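Local coordinates for DNA polymerase sliding clamp 3 (PDB 3AIZ), which forms part of a ring-shaped sliding platform that encircles DNA and tethers DNA polymerase and other processing proteins to it during replication, at residues C[195-203]-C[238-246]. Numbering follows the deposited sequence.
With SO4 (sulfate ion), chain H.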
ATOM      1  N   SER C 195     -19.242  30.265  17.412  1.00 33.82           N
ATOM      2  CA  SER C 195     -18.294  31.203  16.825  1.00 36.04           C
ATOM      3  C   SER C 195     -17.279  30.446  15.980  1.00 34.91           C
ATOM      4  O   SER C 195     -17.155  29.227  16.092  1.00 34.24           O
ATOM      5  CB  SER C 195     -17.589  32.021  17.908  1.00 36.13           C
ATOM      6  OG  SER C 195     -16.916  31.179  18.825  1.00 37.36           O
ATOM      7  N   VAL C 196     -16.557  31.174  15.135  1.00 35.17           N
ATOM      8  CA  VAL C 196     -15.610  30.555  14.216  1.00 36.89           C
ATOM      9  C   VAL C 196     -14.171  30.898  14.588  1.00 37.54           C
ATOM     10  O   VAL C 196     -13.883  32.013  15.015  1.00 42.08           O
ATOM     11  CB  VAL C 196     -15.879  30.997  12.766  1.00 38.36           C
ATOM     12  CG1 VAL C 196     -14.965  30.254  11.808  1.00 37.52           C
ATOM     13  CG2 VAL C 196     -17.336  30.763  12.407  1.00 32.38           C
ATOM     14  N   TYR C 197     -13.272  29.932  14.426  1.00 38.81           N
ATOM     15  CA  TYR C 197     -11.863  30.139  14.740  1.00 37.71           C
ATOM     16  C   TYR C 197     -10.961  29.572  13.649  1.00 38.18           C
ATOM     17  O   TYR C 197     -11.360  28.675  12.908  1.00 39.43           O
ATOM     18  CB  TYR C 197     -11.517  29.502  16.087  1.00 33.69           C
ATOM     19  CG  TYR C 197     -12.378  29.996  17.224  1.00 33.08           C
ATOM     20  CD1 TYR C 197     -12.118  31.213  17.839  1.00 34.25           C
ATOM     21  CD2 TYR C 197     -13.455  29.249  17.678  1.00 31.71           C
ATOM     22  CE1 TYR C 197     -12.907  31.671  18.875  1.00 35.05           C
ATOM     23  CE2 TYR C 197     -14.247  29.698  18.715  1.00 32.33           C
ATOM     24  CZ  TYR C 197     -13.969  30.909  19.309  1.00 32.69           C
ATOM     25  OH  TYR C 197     -14.756  31.358  20.343  1.00 34.63           O
ATOM     26  N   GLY C 198      -9.746  30.104  13.553  1.00 37.59           N
ATOM     27  CA  GLY C 198      -8.787  29.638  12.570  1.00 35.78           C
ATOM     28  C   GLY C 198      -8.470  28.168  12.755  1.00 36.52           C
ATOM     29  O   GLY C 198      -8.173  27.723  13.863  1.00 34.47           O
ATOM     30  N   LEU C 199      -8.532  27.411  11.665  1.00 38.36           N
ATOM     31  CA  LEU C 199      -8.315  25.971  11.726  1.00 38.16           C
ATOM     32  C   LEU C 199      -6.900  25.618  12.181  1.00 35.59           C
ATOM     33  O   LEU C 199      -6.720  24.809  13.089  1.00 35.79           O
ATOM     34  CB  LEU C 199      -8.629  25.323  10.371  1.00 39.82           C
ATOM     35  CG  LEU C 199      -8.569  23.794  10.278  1.00 39.23           C
ATOM     36  CD1 LEU C 199      -9.491  23.288   9.180  1.00 41.45           C
ATOM     37  CD2 LEU C 199      -7.144  23.309  10.056  1.00 34.53           C
ATOM     38  N   GLU C 200      -5.901  26.232  11.556  1.00 32.97           N
ATOM     39  CA  GLU C 200      -4.508  25.914  11.856  1.00 39.82           C
ATOM     40  C   GLU C 200      -4.153  26.120  13.328  1.00 39.06           C
ATOM     41  O   GLU C 200      -3.409  25.330  13.910  1.00 36.10           O
ATOM     42  CB  GLU C 200      -3.559  26.721  10.964  1.00 43.40           C
ATOM     43  CG  GLU C 200      -3.772  28.224  11.024  1.00 51.35           C
ATOM     44  CD  GLU C 200      -2.727  28.990  10.235  1.00 56.56           C
ATOM     45  OE1 GLU C 200      -3.096  29.965   9.544  1.00 55.16           O
ATOM     46  OE2 GLU C 200      -1.536  28.615  10.304  1.00 54.25           O
ATOM     47  N   TYR C 201      -4.691  27.178  13.926  1.00 40.12           N
ATOM     48  CA  TYR C 201      -4.387  27.505  15.316  1.00 36.58           C
ATOM     49  C   TYR C 201      -4.904  26.445  16.289  1.00 36.06           C
ATOM     50  O   TYR C 201      -4.227  26.097  17.256  1.00 35.54           O
ATOM     51  CB  TYR C 201      -4.940  28.885  15.680  1.00 36.20           C
ATOM     52  CG  TYR C 201      -4.489  29.981  14.741  1.00 41.00           C
ATOM     53  CD1 TYR C 201      -5.401  30.655  13.941  1.00 38.83           C
ATOM     54  CD2 TYR C 201      -3.148  30.331  14.645  1.00 41.79           C
ATOM     55  CE1 TYR C 201      -4.992  31.655  13.077  1.00 40.53           C
ATOM     56  CE2 TYR C 201      -2.729  31.327  13.785  1.00 41.79           C
ATOM     57  CZ  TYR C 201      -3.654  31.986  13.003  1.00 43.84           C
ATOM     58  OH  TYR C 201      -3.241  32.979  12.145  1.00 43.33           O
ATOM     59  N   VAL C 202      -6.103  25.933  16.031  1.00 35.29           N
ATOM     60  CA  VAL C 202      -6.673  24.885  16.868  1.00 34.14           C
ATOM     61  C   VAL C 202      -5.913  23.582  16.672  1.00 32.87           C
ATOM     62  O   VAL C 202      -5.483  22.948  17.634  1.00 31.24           O
ATOM     63  CB  VAL C 202      -8.162  24.643  16.552  1.00 33.24           C
ATOM     64  CG1 VAL C 202      -8.681  23.447  17.336  1.00 28.85           C
ATOM     65  CG2 VAL C 202      -8.982  25.887  16.861  1.00 28.42           C
ATOM     66  N   VAL C 203      -5.750  23.196  15.411  1.00 36.02           N
ATOM     67  CA  VAL C 203      -5.076  21.953  15.055  1.00 34.45           C
ATOM     68  C   VAL C 203      -3.671  21.848  15.645  1.00 34.96           C
ATOM     69  O   VAL C 203      -3.272  20.790  16.129  1.00 36.20           O
ATOM     70  CB  VAL C 203      -4.998  21.780  13.528  1.00 36.70           C
ATOM     71  CG1 VAL C 203      -4.068  20.636  13.172  1.00 47.08           C
ATOM     72  CG2 VAL C 203      -6.387  21.553  12.951  1.00 36.27           C
ATOM     73  N   ASP C 238      -2.951  26.861  28.590  1.00 31.13           N
ATOM     74  CA  ASP C 238      -4.064  27.600  28.007  1.00 29.97           C
ATOM     75  C   ASP C 238      -3.744  28.137  26.618  1.00 30.36           C
ATOM     76  O   ASP C 238      -2.681  28.715  26.392  1.00 31.62           O
ATOM     77  CB  ASP C 238      -4.488  28.752  28.924  1.00 30.02           C
ATOM     78  CG  ASP C 238      -5.175  28.270  30.188  1.00 33.99           C
ATOM     79  OD1 ASP C 238      -5.555  27.081  30.245  1.00 32.97           O
ATOM     80  OD2 ASP C 238      -5.339  29.082  31.124  1.00 39.29           O
ATOM     81  N   PHE C 239      -4.676  27.941  25.692  1.00 29.72           N
ATOM     82  CA  PHE C 239      -4.557  28.496  24.351  1.00 28.94           C
ATOM     83  C   PHE C 239      -5.768  29.368  24.031  1.00 31.63           C
ATOM     84  O   PHE C 239      -6.879  28.864  23.869  1.00 32.64           O
ATOM     85  CB  PHE C 239      -4.420  27.380  23.314  1.00 27.17           C
ATOM     86  CG  PHE C 239      -3.152  26.585  23.442  1.00 29.26           C
ATOM     87  CD1 PHE C 239      -3.048  25.564  24.371  1.00 28.18           C
ATOM     88  CD2 PHE C 239      -2.065  26.858  22.629  1.00 30.34           C
ATOM     89  CE1 PHE C 239      -1.883  24.831  24.490  1.00 28.20           C
ATOM     90  CE2 PHE C 239      -0.896  26.128  22.744  1.00 29.61           C
ATOM     91  CZ  PHE C 239      -0.806  25.113  23.675  1.00 29.38           C
ATOM     92  N   TYR C 240      -5.550  30.677  23.955  1.00 29.67           N
ATOM     93  CA  TYR C 240      -6.610  31.609  23.592  1.00 30.69           C
ATOM     94  C   TYR C 240      -6.527  31.947  22.109  1.00 32.44           C
ATOM     95  O   TYR C 240      -5.574  32.588  21.664  1.00 33.72           O
ATOM     96  CB  TYR C 240      -6.514  32.891  24.423  1.00 33.23           C
ATOM     97  CG  TYR C 240      -6.661  32.676  25.913  1.00 31.75           C
ATOM     98  CD1 TYR C 240      -5.586  32.247  26.680  1.00 31.57           C
ATOM     99  CD2 TYR C 240      -7.871  32.908  26.552  1.00 30.42           C
ATOM    100  CE1 TYR C 240      -5.713  32.052  28.040  1.00 33.05           C
ATOM    101  CE2 TYR C 240      -8.007  32.716  27.916  1.00 31.01           C
ATOM    102  CZ  TYR C 240      -6.924  32.288  28.654  1.00 32.54           C
ATOM    103  OH  TYR C 240      -7.047  32.092  30.011  1.00 32.26           O
ATOM    104  N   ILE C 241      -7.526  31.516  21.347  1.00 32.29           N
ATOM    105  CA  ILE C 241      -7.550  31.760  19.910  1.00 32.79           C
ATOM    106  C   ILE C 241      -8.614  32.789  19.541  1.00 32.76           C
ATOM    107  O   ILE C 241      -9.783  32.638  19.891  1.00 34.45           O
ATOM    108  CB  ILE C 241      -7.792  30.458  19.128  1.00 33.09           C
ATOM    109  CG1 ILE C 241      -6.799  29.384  19.578  1.00 31.30           C
ATOM    110  CG2 ILE C 241      -7.685  30.704  17.632  1.00 32.31           C
ATOM    111  CD1 ILE C 241      -6.975  28.060  18.880  1.00 31.60           C
ATOM    112  N   ALA C 242      -8.198  33.834  18.832  1.00 34.94           N
ATOM    113  CA  ALA C 242      -9.092  34.930  18.467  1.00 35.04           C
ATOM    114  C   ALA C 242     -10.225  34.474  17.550  1.00 37.46           C
ATOM    115  O   ALA C 242     -10.053  33.554  16.752  1.00 41.71           O
ATOM    116  CB  ALA C 242      -8.306  36.061  17.822  1.00 34.67           C
ATOM    117  N   PRO C 243     -11.391  35.125  17.670  1.00 36.57           N
ATOM    118  CA  PRO C 243     -12.601  34.805  16.904  1.00 36.46           C
ATOM    119  C   PRO C 243     -12.517  35.242  15.444  1.00 45.02           C
ATOM    120  O   PRO C 243     -11.732  36.126  15.106  1.00 46.54           O
ATOM    121  CB  PRO C 243     -13.693  35.615  17.615  1.00 39.46           C
ATOM    122  CG  PRO C 243     -13.107  36.006  18.937  1.00 41.30           C
ATOM    123  CD  PRO C 243     -11.648  36.157  18.686  1.00 39.85           C
ATOM    124  N   ARG C 244     -13.334  34.620  14.599  1.00 50.69           N
ATOM    125  CA  ARG C 244     -13.447  34.981  13.187  1.00 53.31           C
ATOM    126  C   ARG C 244     -12.133  34.922  12.418  1.00 58.73           C
ATOM    127  O   ARG C 244     -11.860  35.787  11.587  1.00 64.89           O
ATOM    128  CB  ARG C 244     -14.066  36.371  13.024  1.00 58.94           C
ATOM    129  CG  ARG C 244     -15.563  36.428  13.266  1.00 72.14           C
ATOM    130  CD  ARG C 244     -16.146  37.717  12.710  1.00 84.87           C
ATOM    131  NE  ARG C 244     -17.570  37.852  12.999  1.00 93.31           N
ATOM    132  CZ  ARG C 244     -18.327  38.854  12.568  1.00 91.06           C
ATOM    133  NH1 ARG C 244     -17.798  39.814  11.820  1.00 91.25           N
ATOM    134  NH2 ARG C 244     -19.614  38.897  12.882  1.00 85.55           N
ATOM    135  N   ALA C 245     -11.323  33.904  12.688  1.00 57.01           N
ATOM    136  CA  ALA C 245     -10.088  33.720  11.935  1.00 61.26           C
ATOM    137  C   ALA C 245     -10.365  32.906  10.675  1.00 59.99           C
ATOM    138  O   ALA C 245      -9.719  31.890  10.421  1.00 58.67           O
ATOM    139  CB  ALA C 245      -9.022  33.053  12.795  1.00 55.00           C
ATOM    140  N   GLU C 246     -11.339  33.368   9.892  1.00 62.33           N
ATOM    141  CA  GLU C 246     -11.744  32.700   8.659  1.00 65.26           C
ATOM    142  C   GLU C 246     -10.553  32.330   7.777  1.00 68.64           C
ATOM    143  O   GLU C 246     -10.689  31.558   6.828  1.00 69.51           O
ATOM    144  CB  GLU C 246     -12.717  33.583   7.870  1.00 67.97           C
ATOM    145  CG  GLU C 246     -14.074  33.783   8.532  1.00 67.72           C
ATOM    146  CD  GLU C 246     -15.008  32.604   8.324  1.00 66.87           C
ATOM    147  OE1 GLU C 246     -14.584  31.611   7.693  1.00 64.67           O
ATOM    148  OE2 GLU C 246     -16.166  32.672   8.788  1.00 58.18           O
ATOM    149  OXT GLU C 246      -9.431  32.792   7.985  1.00 68.96           O
TER
HETATM  150  S   SO4 H 248       1.076  32.903  12.909  1.00 56.29           S
HETATM  151  O1  SO4 H 248      -0.115  32.736  12.079  1.00 47.51           O
HETATM  152  O2  SO4 H 248       2.025  33.778  12.225  1.00 50.34           O
HETATM  153  O3  SO4 H 248       0.702  33.500  14.187  1.00 45.67           O
HETATM  154  O4  SO4 H 248       1.695  31.600  13.146  1.00 51.17           O
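The carbonyl O of V196 accepts the backbone N-H of R244 (N to O 2.7 Å), the one hydrogen bond between 195-203 and 238-246. It is bent: the N-H...O angle is 139°. Next along the chain, A245, the centre of an inverse gamma turn, sets its methyl against the backbone of G198, at the N-cap position right before helix 199-203; A245 CB lies 3.4 Å from G198 CA.

The Y197 ring lies beside the chain that leaves strand 235-241. A242 O approaches the ring edge, near its plane, 3.3 Å from Y197 CD1, while Y197 CE1 reaches P243 CB at 4.2 Å. Hydrogen bonds pairing Y197 OH with I223 O and S195 OG with G220 O connect the strand end with the turn between strands 214-220 and 223-231.

On the helix side, I241 fills the angle between Y201 and V202 with both branches. I241 CG2, anti to the backbone N, meets Y201 CB at 3.8 Å; I241 CD1, at the end of an extended chain (chi2 179°), touches V202 CG2 at 3.6 Å, the two side chains crossing nearly at right angles. The Y201 hydroxyl donates to sulfate O1 at 3.1 Å (Y201 OH to O1), and S42 also binds this ion, probably from the crystallisation liquor. The C-terminal tail, leaving strand 235-241 of one sheet, thus packs on the junction of strand 193-198, of another sheet, with helix 199-203, within the C-terminal domain of the PCNA fold.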